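Local coordinates for metallo-beta-lactamase domain-containing protein 1 (Thermotoga maritima, PDB 1ZTC) that probably acts as a metal-dependent endoribonuclease that hydrolyses RNA, with a two-metal centre occupied by nickel in this crystal, at residues 76-81 with 137-142; 85-90 with 125-130; 46-51 with 91-96. All coordinates share one frame; numbering follows the deposited sequence. Where two conformers were deposited one is given.

How the contacts relate
The three contacts illustrate how a metallo-beta-lactamase scaffold ties its packing to its metal centre. Contact 1 supplies H81 to one nickel and contact 2 supplies H86 to the other, and water 1 lies between the two ions, 2.2 Å from the nickel of H81 and 2.5 Å from that of H86. Contact 3 stands behind both: D50 OD2 probably accepts hydrogen bonds from T80 OG1 and from H86 ND1, each at 2.7 Å. Strands 45-49 and 76-78 are neighbours in one sheet; the centres of contacts 1 and 3 are about 12 Å apart and those of contacts 2 and 3 about 8 Å. F79 of contact 1 also packs on W127 of contact 2.

Contact 1 (76-81 with 137-142); sequences DVLFTH and ESLFDE. With NI (nickel (II) ion), chain F.
Between D76 and F140 the CA atoms stand 10.3 Å apart, and between L78 and L139 10.9 Å, too far for backbone pairing, so segments 76-81 and 137-142 meet through side chains alone. F140 begins a run of residues with left-handed backbone angles (its own phi and psi are 56° and 64°), by which the chain turns out of the short strand 138-139. From this turn its ring reaches across to D76 and is met at the edge: CZ lies 3.7 Å from D76 CG, with the carboxylate plane turned 84° from that of the ring. Such an approach sets the acid against the ring hydrogens and not over the pi face, which is probably mildly favourable electrostatically. The carboxylate has stronger partners elsewhere, since OD1 is bound by the hydroxyl of Y99 and forms a salt bridge with R45.

Beside this pair, L78 and L139 point their branches at one another tip to tip, CD2 of L78 touching CD1 of L139 at 3.8 Å. The other branch of L78, CD1, reaches F140 CE2 obliquely at 4.3 Å.

Further along the same segment the chain leaves the strand for the metal. H81 NE2 coordinates nickel at 2.1 Å. On the other side of the imidazole, H81 ND1 donates to T80 OG1 at 2.9 Å, almost within the ring plane, which helps to fix the rotation of the ring. Strand 76-78 belongs to one sheet and strand 138-139 edges the other, an interface typical of the alpha-beta/beta-alpha sandwich of metallo-beta-lactamases, with the metal site beyond the strand end.

Contact 2 (85-90 with 125-130); sequences DHIFNS and SSWKNV. With NI (nickel (II) ion), chain E.
S90 and W127 are brought together by two side-chain turns: chi1 of 66° in S90 tucks OG between its own backbone N and carbonyl carbon, while in W127 chi1 of -52° sets CG opposite the carbonyl carbon, and the indole brings its pyrrole N-H to the S90 hydroxyl. NE1 of W127 donates to S90 OG over 2.9 Å at an angle of 172°, and the acceptor sits within the ring plane. S90 OG in turn donates to the carbonyl O of I87, 2.6 Å away, arriving nearly along the C=O axis. That same I87 O also accepts from S90 N, so one oxygen receives two donors of a single residue, and the hydroxyl is used both as donor and as acceptor.

I87 adds an apolar touch at the six-membered side of the indole, where its CD1 approaches W127 CZ2 at 4.2 Å, near the ring plane and with the two side chains crossing at about a right angle.

Just upstream, helix 84-87 begins within the HxHxDH signature of the metallo-beta-lactamase superfamily, of which D85 and H86 are the last two members. H86 NE2 binds nickel at 2.2 Å. D85 OD2 also belongs to this site, though at 2.9 Å from the nickel it is a long ligand; its OD1 accepts from the metal-bound water 1 at 2.7 Å. D174 and H211 complete the protein ligands.

At the CD1 edge of the indole, in its plane, water 4 donates to S126 OG at 2.7 Å and also comes to 2.8 Å from S90 O; the stronger partner of that S126 hydroxyl is V123 O. F98 stacks on the ring of W127, and V123 of helix 114-125 packs against both I87 and S90.

Contact 3 (46-51 with 91-96); sequences RIIIDP and VLFENA
F93 and I48 meet at about a right angle in a wholly apolar contact, and their torsions explain the fit. With chi1 at -68° and chi2 at 169°, I48 carries CG1 away from its carbonyl carbon and stretches CD1 outward from strand 45-49. In the conformer described, one of two deposited, that methyl comes to 3.5 Å from F93 CZ, approaching the ring obliquely; the exact distance is therefore provisional. F93 likewise holds CG opposite its carbonyl carbon, at chi1 -49°, which throws the ring out from segment 91-96 toward the strand.

P51 closes on the same ring from another position. Its CB touches F93 CE2 at 3.7 Å, near the ring plane and hence against the edge. The rigid pyrrolidine follows D50, whose positive phi turns the chain off the strand. Within segment 91-96, L92 CB sits over the centre of one F93 face, 4.0 Å above the plane. I74 touches both I48 and F93, and V77 packs on P51. From the second subunit, I119 packs on V91 and L92, and K122 forms a salt bridge with E94.

Since a methyl, a ring methylene and aromatic carbons do all the touching between the two segments, the attachment is made by dispersion and exclusion of water, so that shape and not direction sets how the side chains fit.

Contact 1 (76-81 with 137-142)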
loop_
_atom_site.group_PDB
_atom_site.type_symbol
_atom_site.label_atom_id
_atom_site.label_comp_id
_atom_site.label_asym_id
_atom_site.label_seq_id
_atom_site.Cartn_x
_atom_site.Cartn_y
_atom_site.Cartn_z
ATOM N N ASP A 76 -3.855 -24.108 -18.576
ATOM C CA ASP A 76 -2.566 -24.438 -17.975
ATOM C C ASP A 76 -2.103 -23.302 -17.085
ATOM O O ASP A 76 -2.195 -22.129 -17.463
ATOM C CB ASP A 76 -1.496 -24.693 -19.047
ATOM C CG ASP A 76 -1.887 -25.787 -20.036
ATOM O OD1 ASP A 76 -1.546 -26.967 -19.796
ATOM O OD2 ASP A 76 -2.544 -25.474 -21.046
ATOM N N VAL A 77 -1.589 -23.654 -15.909
ATOM C CA VAL A 77 -1.052 -22.664 -14.982
ATOM C C VAL A 77 0.270 -23.165 -14.440
ATOM O O VAL A 77 0.337 -24.272 -13.888
ATOM C CB VAL A 77 -2.021 -22.376 -13.803
ATOM C CG1 VAL A 77 -1.392 -21.409 -12.798
ATOM C CG2 VAL A 77 -3.320 -21.808 -14.333
ATOM N N LEU A 78 1.317 -22.369 -14.637
ATOM C CA LEU A 78 2.654 -22.711 -14.158
ATOM C C LEU A 78 3.078 -21.760 -13.038
ATOM O O LEU A 78 2.739 -20.566 -13.048
ATOM C CB LEU A 78 3.664 -22.677 -15.304
ATOM C CG LEU A 78 3.344 -23.585 -16.495
ATOM C CD1 LEU A 78 2.454 -22.891 -17.505
ATOM C CD2 LEU A 78 4.615 -24.019 -17.172
ATOM N N PHE A 79 3.812 -22.307 -12.077
ATOM C CA PHE A 79 4.306 -21.543 -10.946
ATOM C C PHE A 79 5.818 -21.466 -10.940
ATOM O O PHE A 79 6.503 -22.483 -10.989
ATOM C CB PHE A 79 3.886 -22.176 -9.614
ATOM C CG PHE A 79 2.404 -22.412 -9.465
ATOM C CD1 PHE A 79 1.498 -21.364 -9.606
ATOM C CD2 PHE A 79 1.926 -23.669 -9.108
ATOM C CE1 PHE A 79 0.135 -21.569 -9.443
ATOM C CE2 PHE A 79 0.573 -23.884 -8.952
ATOM C CZ PHE A 79 -0.333 -22.817 -9.108
ATOM N N THR A 80 6.349 -20.256 -10.828
ATOM C CA THR A 80 7.758 -20.106 -10.514
ATOM C C THR A 80 8.042 -20.763 -9.177
ATOM O O THR A 80 8.994 -21.513 -9.038
ATOM C CB THR A 80 8.201 -18.644 -10.509
ATOM O OG1 THR A 80 7.449 -17.892 -9.553
ATOM C CG2 THR A 80 8.039 -18.063 -11.902
ATOM N N HIS A 81 7.181 -20.512 -8.196
ATOM C CA HIS A 81 7.319 -21.157 -6.923
ATOM C C HIS A 81 6.072 -21.009 -6.066
ATOM O O HIS A 81 5.183 -20.225 -6.381
ATOM C CB HIS A 81 8.535 -20.598 -6.192
ATOM C CG HIS A 81 8.420 -19.161 -5.808
ATOM N ND1 HIS A 81 8.191 -18.156 -6.722
ATOM C CD2 HIS A 81 8.563 -18.558 -4.608
ATOM C CE1 HIS A 81 8.205 -16.998 -6.101
ATOM N NE2 HIS A 81 8.415 -17.217 -4.819
ATOM N N GLU A 137 12.777 -29.325 -18.749
ATOM C CA GLU A 137 11.693 -29.672 -19.664
ATOM C C GLU A 137 11.480 -28.566 -20.705
ATOM O O GLU A 137 11.720 -27.393 -20.451
ATOM C CB GLU A 137 10.351 -29.861 -18.955
ATOM C CG GLU A 137 10.281 -31.010 -17.985
ATOM C CD GLU A 137 10.768 -30.646 -16.575
ATOM O OE1 GLU A 137 11.197 -29.486 -16.334
ATOM O OE2 GLU A 137 10.720 -31.528 -15.706
ATOM N N SER A 138 11.067 -28.986 -21.890
ATOM C CA SER A 138 10.640 -28.098 -22.946
ATOM C C SER A 138 9.165 -28.383 -23.170
ATOM O O SER A 138 8.796 -29.508 -23.518
ATOM C CB SER A 138 11.442 -28.428 -24.216
ATOM O OG SER A 138 11.825 -27.219 -24.837
ATOM N N LEU A 139 8.324 -27.380 -22.965
ATOM C CA LEU A 139 6.877 -27.548 -22.989
ATOM C C LEU A 139 6.246 -26.758 -24.122
ATOM O O LEU A 139 6.831 -25.793 -24.623
ATOM C CB LEU A 139 6.280 -27.013 -21.676
ATOM C CG LEU A 139 6.754 -27.627 -20.350
ATOM C CD1 LEU A 139 6.172 -26.884 -19.156
ATOM C CD2 LEU A 139 6.392 -29.120 -20.279
ATOM N N PHE A 140 5.021 -27.148 -24.475
ATOM C CA PHE A 140 4.180 -26.455 -25.478
ATOM C C PHE A 140 4.893 -26.346 -26.813
ATOM O O PHE A 140 5.221 -25.238 -27.262
ATOM C CB PHE A 140 3.717 -25.073 -24.971
ATOM C CG PHE A 140 2.966 -25.144 -23.676
ATOM C CD1 PHE A 140 1.679 -25.645 -23.639
ATOM C CD2 PHE A 140 3.566 -24.748 -22.479
ATOM C CE1 PHE A 140 0.989 -25.750 -22.431
ATOM C CE2 PHE A 140 2.880 -24.842 -21.258
ATOM C CZ PHE A 140 1.590 -25.350 -21.238
ATOM N N ASP A 141 5.156 -27.510 -27.418
ATOM C CA ASP A 141 5.885 -27.595 -28.668
ATOM C C ASP A 141 7.183 -26.816 -28.591
ATOM O O ASP A 141 7.540 -26.078 -29.499
ATOM C CB ASP A 141 5.038 -27.108 -29.864
ATOM C CG ASP A 141 3.683 -27.819 -29.970
ATOM O OD1 ASP A 141 3.617 -29.064 -29.856
ATOM O OD2 ASP A 141 2.670 -27.113 -30.154
ATOM N N GLU A 142 7.891 -26.987 -27.479
ATOM C CA GLU A 142 9.204 -26.390 -27.255
ATOM C C GLU A 142 9.228 -24.865 -27.179
ATOM O O GLU A 142 10.306 -24.267 -27.200
ATOM C CB GLU A 142 10.207 -26.955 -28.248
ATOM C CG GLU A 142 10.102 -28.506 -28.313
ATOM C CD GLU A 142 11.356 -29.166 -28.829
ATOM O OE1 GLU A 142 12.460 -28.586 -28.655
ATOM O OE2 GLU A 142 11.248 -30.277 -29.406
HETATM NI NI NI F . 8.895 -15.726 -3.345
HETATM O O HOH W 1 7.043 -14.573 -3.163
HETATM O O HOH W 2 9.248 -13.865 -1.823
#

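Contact 2 (85-90 with 125-130)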
loop_
_atom_site.group_PDB
_atom_site.type_symbol
_atom_site.label_atom_id
_atom_site.label_comp_id
_atom_site.label_asym_id
_atom_site.label_seq_id
_atom_site.Cartn_x
_atom_site.Cartn_y
_atom_site.Cartn_z
ATOM N N ASP A 85 1.758 -14.969 -2.821
ATOM C CA ASP A 85 1.610 -13.778 -3.687
ATOM C C ASP A 85 1.743 -14.107 -5.196
ATOM O O ASP A 85 1.344 -13.313 -6.069
ATOM C CB ASP A 85 2.592 -12.675 -3.252
ATOM C CG ASP A 85 4.054 -13.120 -3.308
ATOM O OD1 ASP A 85 4.402 -14.223 -2.804
ATOM O OD2 ASP A 85 4.845 -12.373 -3.896
ATOM N N HIS A 86 2.229 -15.311 -5.482
ATOM C CA HIS A 86 2.313 -15.857 -6.845
ATOM C C HIS A 86 1.190 -16.859 -7.208
ATOM O O HIS A 86 0.807 -16.992 -8.379
ATOM C CB HIS A 86 3.682 -16.564 -6.987
ATOM C CG HIS A 86 4.836 -15.619 -6.985
ATOM N ND1 HIS A 86 5.588 -15.372 -8.113
ATOM C CD2 HIS A 86 5.339 -14.822 -6.010
ATOM C CE1 HIS A 86 6.517 -14.475 -7.827
ATOM N NE2 HIS A 86 6.371 -14.110 -6.569
ATOM N N ILE A 87 0.702 -17.598 -6.221
ATOM C CA ILE A 87 -0.173 -18.726 -6.476
ATOM C C ILE A 87 -1.638 -18.554 -6.069
ATOM O O ILE A 87 -2.477 -19.376 -6.449
ATOM C CB ILE A 87 0.347 -20.002 -5.780
ATOM C CG1 ILE A 87 0.252 -19.864 -4.239
ATOM C CG2 ILE A 87 1.758 -20.308 -6.231
ATOM C CD1 ILE A 87 0.630 -21.069 -3.483
ATOM N N PHE A 88 -1.944 -17.572 -5.240
ATOM C CA PHE A 88 -3.277 -17.516 -4.625
ATOM C C PHE A 88 -4.417 -17.623 -5.650
ATOM O O PHE A 88 -5.392 -18.388 -5.456
ATOM C CB PHE A 88 -3.487 -16.223 -3.839
ATOM C CG PHE A 88 -4.858 -16.128 -3.268
ATOM C CD1 PHE A 88 -5.148 -16.714 -2.059
ATOM C CD2 PHE A 88 -5.888 -15.526 -3.985
ATOM C CE1 PHE A 88 -6.443 -16.717 -1.551
ATOM C CE2 PHE A 88 -7.188 -15.520 -3.480
ATOM C CZ PHE A 88 -7.449 -16.101 -2.256
ATOM N N ASN A 89 -4.289 -16.865 -6.730
ATOM C CA ASN A 89 -5.350 -16.778 -7.751
ATOM C C ASN A 89 -5.556 -18.077 -8.519
ATOM O O ASN A 89 -6.505 -18.190 -9.293
ATOM C CB ASN A 89 -5.113 -15.598 -8.735
ATOM C CG ASN A 89 -5.272 -14.250 -8.088
ATOM O OD1 ASN A 89 -5.933 -14.129 -7.075
ATOM N ND2 ASN A 89 -4.702 -13.202 -8.707
ATOM N N SER A 90 -4.677 -19.058 -8.297
ATOM C CA SER A 90 -4.851 -20.420 -8.852
ATOM C C SER A 90 -6.221 -21.012 -8.499
ATOM O O SER A 90 -6.757 -21.825 -9.237
ATOM C CB SER A 90 -3.735 -21.323 -8.344
ATOM O OG SER A 90 -3.804 -21.545 -6.931
ATOM N N SER A 125 -4.417 -27.573 -2.078
ATOM C CA SER A 125 -5.434 -28.613 -2.209
ATOM C C SER A 125 -6.401 -28.419 -3.358
ATOM O O SER A 125 -7.057 -29.362 -3.756
ATOM C CB SER A 125 -6.270 -28.691 -0.930
ATOM O OG SER A 125 -5.468 -29.227 0.089
ATOM N N SER A 126 -6.536 -27.196 -3.846
ATOM C CA SER A 126 -7.453 -26.917 -4.923
ATOM C C SER A 126 -6.924 -27.390 -6.274
ATOM O O SER A 126 -7.690 -27.468 -7.229
ATOM C CB SER A 126 -7.765 -25.408 -4.967
ATOM O OG SER A 126 -6.719 -24.638 -5.570
ATOM N N TRP A 127 -5.628 -27.703 -6.359
ATOM C CA TRP A 127 -5.026 -28.133 -7.628
ATOM C C TRP A 127 -5.342 -29.598 -7.861
ATOM O O TRP A 127 -4.697 -30.470 -7.276
ATOM C CB TRP A 127 -3.519 -27.963 -7.625
ATOM C CG TRP A 127 -3.063 -26.595 -7.225
ATOM C CD1 TRP A 127 -3.780 -25.433 -7.291
ATOM C CD2 TRP A 127 -1.786 -26.256 -6.700
ATOM N NE1 TRP A 127 -3.017 -24.371 -6.833
ATOM C CE2 TRP A 127 -1.789 -24.853 -6.458
ATOM C CE3 TRP A 127 -0.636 -26.997 -6.396
ATOM C CZ2 TRP A 127 -0.688 -24.186 -5.908
ATOM C CZ3 TRP A 127 0.466 -26.333 -5.864
ATOM C CH2 TRP A 127 0.433 -24.941 -5.632
ATOM N N LYS A 128 -6.315 -29.874 -8.717
ATOM C CA LYS A 128 -6.746 -31.263 -8.919
ATOM C C LYS A 128 -5.863 -32.006 -9.936
ATOM O O LYS A 128 -5.608 -33.169 -9.770
ATOM C CB LYS A 128 -8.232 -31.326 -9.291
ATOM C CG LYS A 128 -9.189 -30.650 -8.266
ATOM C CD LYS A 128 -9.023 -31.189 -6.815
ATOM C CE LYS A 128 -9.747 -30.293 -5.785
ATOM N NZ LYS A 128 -9.468 -30.646 -4.347
ATOM N N ASN A 129 -5.371 -31.322 -10.961
ATOM C CA ASN A 129 -4.469 -31.942 -11.920
ATOM C C ASN A 129 -3.167 -31.188 -11.909
ATOM O O ASN A 129 -3.113 -29.980 -12.244
ATOM C CB ASN A 129 -5.071 -31.939 -13.313
ATOM C CG ASN A 129 -6.363 -32.715 -13.369
ATOM O OD1 ASN A 129 -7.442 -32.129 -13.392
ATOM N ND2 ASN A 129 -6.262 -34.039 -13.346
ATOM N N VAL A 130 -2.118 -31.905 -11.527
ATOM C CA VAL A 130 -0.803 -31.337 -11.313
ATOM C C VAL A 130 0.253 -32.104 -12.098
ATOM O O VAL A 130 0.302 -33.332 -12.048
ATOM C CB VAL A 130 -0.451 -31.364 -9.811
ATOM C CG1 VAL A 130 0.913 -30.757 -9.576
ATOM C CG2 VAL A 130 -1.526 -30.614 -8.992
HETATM NI NI NI E . 7.440 -12.925 -4.989
HETATM O O HOH W 3 7.880 -11.982 -2.620
HETATM O O HOH W 1 7.043 -14.573 -3.163
HETATM O O HOH W 4 -7.233 -24.356 -8.174
#

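Contact 3 (46-51 with 91-96)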
loop_
_atom_site.group_PDB
_atom_site.type_symbol
_atom_site.label_atom_id
_atom_site.label_comp_id
_atom_site.label_asym_id
_atom_site.label_seq_id
_atom_site.Cartn_x
_atom_site.Cartn_y
_atom_site.Cartn_z
ATOM N N ARG A 46 -4.527 -21.784 -23.264
ATOM C CA ARG A 46 -4.557 -20.489 -22.638
ATOM C C ARG A 46 -3.852 -20.644 -21.292
ATOM O O ARG A 46 -4.354 -21.293 -20.364
ATOM C CB ARG A 46 -5.996 -20.007 -22.528
ATOM C CG ARG A 46 -6.534 -19.591 -23.901
ATOM C CD ARG A 46 -8.024 -19.356 -23.909
ATOM N NE ARG A 46 -8.755 -20.590 -23.590
ATOM C CZ ARG A 46 -9.044 -21.579 -24.448
ATOM N NH1 ARG A 46 -8.661 -21.521 -25.730
ATOM N NH2 ARG A 46 -9.721 -22.645 -24.014
ATOM N N ILE A 47 -2.662 -20.050 -21.227
ATOM C CA ILE A 47 -1.666 -20.380 -20.229
ATOM C C ILE A 47 -1.404 -19.186 -19.331
ATOM O O ILE A 47 -1.197 -18.058 -19.803
ATOM C CB ILE A 47 -0.339 -20.779 -20.912
ATOM C CG1 ILE A 47 -0.577 -21.900 -21.938
ATOM C CG2 ILE A 47 0.715 -21.163 -19.879
ATOM C CD1 ILE A 47 0.492 -21.998 -23.006
ATOM N N ILE A 48 -1.400 -19.437 -18.029
ATOM C CA ILE A 48 -0.970 -18.421 -17.063
ATOM C C ILE A 48 0.289 -18.865 -16.335
ATOM O O ILE A 48 0.368 -19.978 -15.828
ATOM C CB ILE A 48 -2.096 -18.088 -16.051
ATOM C CG1 ILE A 48 -3.223 -17.368 -16.797
ATOM C CG2 ILE A 48 -1.545 -17.210 -14.898
ATOM C CD1 ILE A 48 -4.501 -17.193 -16.038
ATOM N N ILE A 49 1.265 -17.967 -16.253
ATOM C CA ILE A 49 2.425 -18.182 -15.394
ATOM C C ILE A 49 2.337 -17.208 -14.235
ATOM O O ILE A 49 2.335 -15.990 -14.457
ATOM C CB ILE A 49 3.751 -18.003 -16.145
ATOM C CG1 ILE A 49 3.814 -18.971 -17.339
ATOM C CG2 ILE A 49 4.926 -18.274 -15.230
ATOM C CD1 ILE A 49 5.112 -18.857 -18.170
ATOM N N ASP A 50 2.259 -17.763 -13.016
ATOM C CA ASP A 50 2.083 -17.025 -11.758
ATOM C C ASP A 50 0.778 -16.226 -11.779
ATOM O O ASP A 50 0.786 -15.055 -12.136
ATOM C CB ASP A 50 3.292 -16.136 -11.446
ATOM C CG ASP A 50 4.489 -16.934 -10.938
ATOM O OD1 ASP A 50 4.354 -18.172 -10.804
ATOM O OD2 ASP A 50 5.547 -16.332 -10.655
ATOM N N PRO A 51 -0.344 -16.876 -11.394
ATOM C CA PRO A 51 -1.667 -16.237 -11.429
ATOM C C PRO A 51 -1.862 -15.054 -10.481
ATOM O O PRO A 51 -2.811 -14.274 -10.651
ATOM C CB PRO A 51 -2.634 -17.395 -11.102
ATOM C CG PRO A 51 -1.804 -18.353 -10.310
ATOM C CD PRO A 51 -0.437 -18.281 -10.952
ATOM N N VAL A 91 -6.799 -20.594 -7.370
ATOM C CA VAL A 91 -8.117 -21.041 -6.959
ATOM C C VAL A 91 -9.226 -20.685 -7.961
ATOM O O VAL A 91 -10.302 -21.292 -7.950
ATOM C CB VAL A 91 -8.493 -20.528 -5.527
ATOM C CG1 VAL A 91 -7.453 -20.950 -4.518
ATOM C CG2 VAL A 91 -8.676 -18.969 -5.490
ATOM N N LEU A 92 -8.964 -19.731 -8.848
ATOM C CA LEU A 92 -9.946 -19.333 -9.866
ATOM C C LEU A 92 -10.043 -20.281 -11.060
ATOM O O LEU A 92 -11.045 -20.269 -11.756
ATOM C CB LEU A 92 -9.628 -17.938 -10.391
ATOM C CG LEU A 92 -9.719 -16.810 -9.362
ATOM C CD1 LEU A 92 -9.079 -15.549 -9.890
ATOM C CD2 LEU A 92 -11.162 -16.584 -8.959
ATOM N N PHE A 93 -9.010 -21.081 -11.300
ATOM C CA PHE A 93 -8.911 -21.835 -12.552
ATOM C C PHE A 93 -9.203 -23.324 -12.313
ATOM O O PHE A 93 -8.313 -24.125 -12.072
ATOM C CB PHE A 93 -7.560 -21.583 -13.202
ATOM C CG PHE A 93 -7.214 -20.126 -13.284
ATOM C CD1 PHE A 93 -7.974 -19.274 -14.064
ATOM C CD2 PHE A 93 -6.195 -19.595 -12.526
ATOM C CE1 PHE A 93 -7.706 -17.911 -14.091
ATOM C CE2 PHE A 93 -5.914 -18.247 -12.557
ATOM C CZ PHE A 93 -6.669 -17.403 -13.356
ATOM N N GLU A 94 -10.475 -23.673 -12.425
ATOM C CA GLU A 94 -10.959 -25.008 -12.082
ATOM C C GLU A 94 -10.657 -26.041 -13.155
ATOM O O GLU A 94 -10.755 -27.246 -12.900
ATOM C CB GLU A 94 -12.499 -25.034 -11.928
ATOM C CG GLU A 94 -13.199 -23.797 -11.317
ATOM C CD GLU A 94 -13.447 -23.888 -9.823
ATOM O OE1 GLU A 94 -13.469 -25.011 -9.268
ATOM O OE2 GLU A 94 -13.639 -22.813 -9.208
ATOM N N ASN A 95 -10.366 -25.574 -14.365
ATOM C CA ASN A 95 -10.162 -26.463 -15.524
ATOM C C ASN A 95 -8.701 -26.587 -15.958
ATOM O O ASN A 95 -8.397 -27.226 -16.955
ATOM C CB ASN A 95 -10.967 -25.951 -16.723
ATOM C CG ASN A 95 -12.465 -26.040 -16.514
ATOM O OD1 ASN A 95 -12.957 -26.951 -15.850
ATOM N ND2 ASN A 95 -13.206 -25.098 -17.112
ATOM N N ALA A 96 -7.800 -25.989 -15.204
ATOM C CA ALA A 96 -6.407 -25.927 -15.566
ATOM C C ALA A 96 -5.618 -27.114 -15.041
ATOM O O ALA A 96 -5.958 -27.730 -14.029
ATOM C CB ALA A 96 -5.800 -24.643 -15.037
#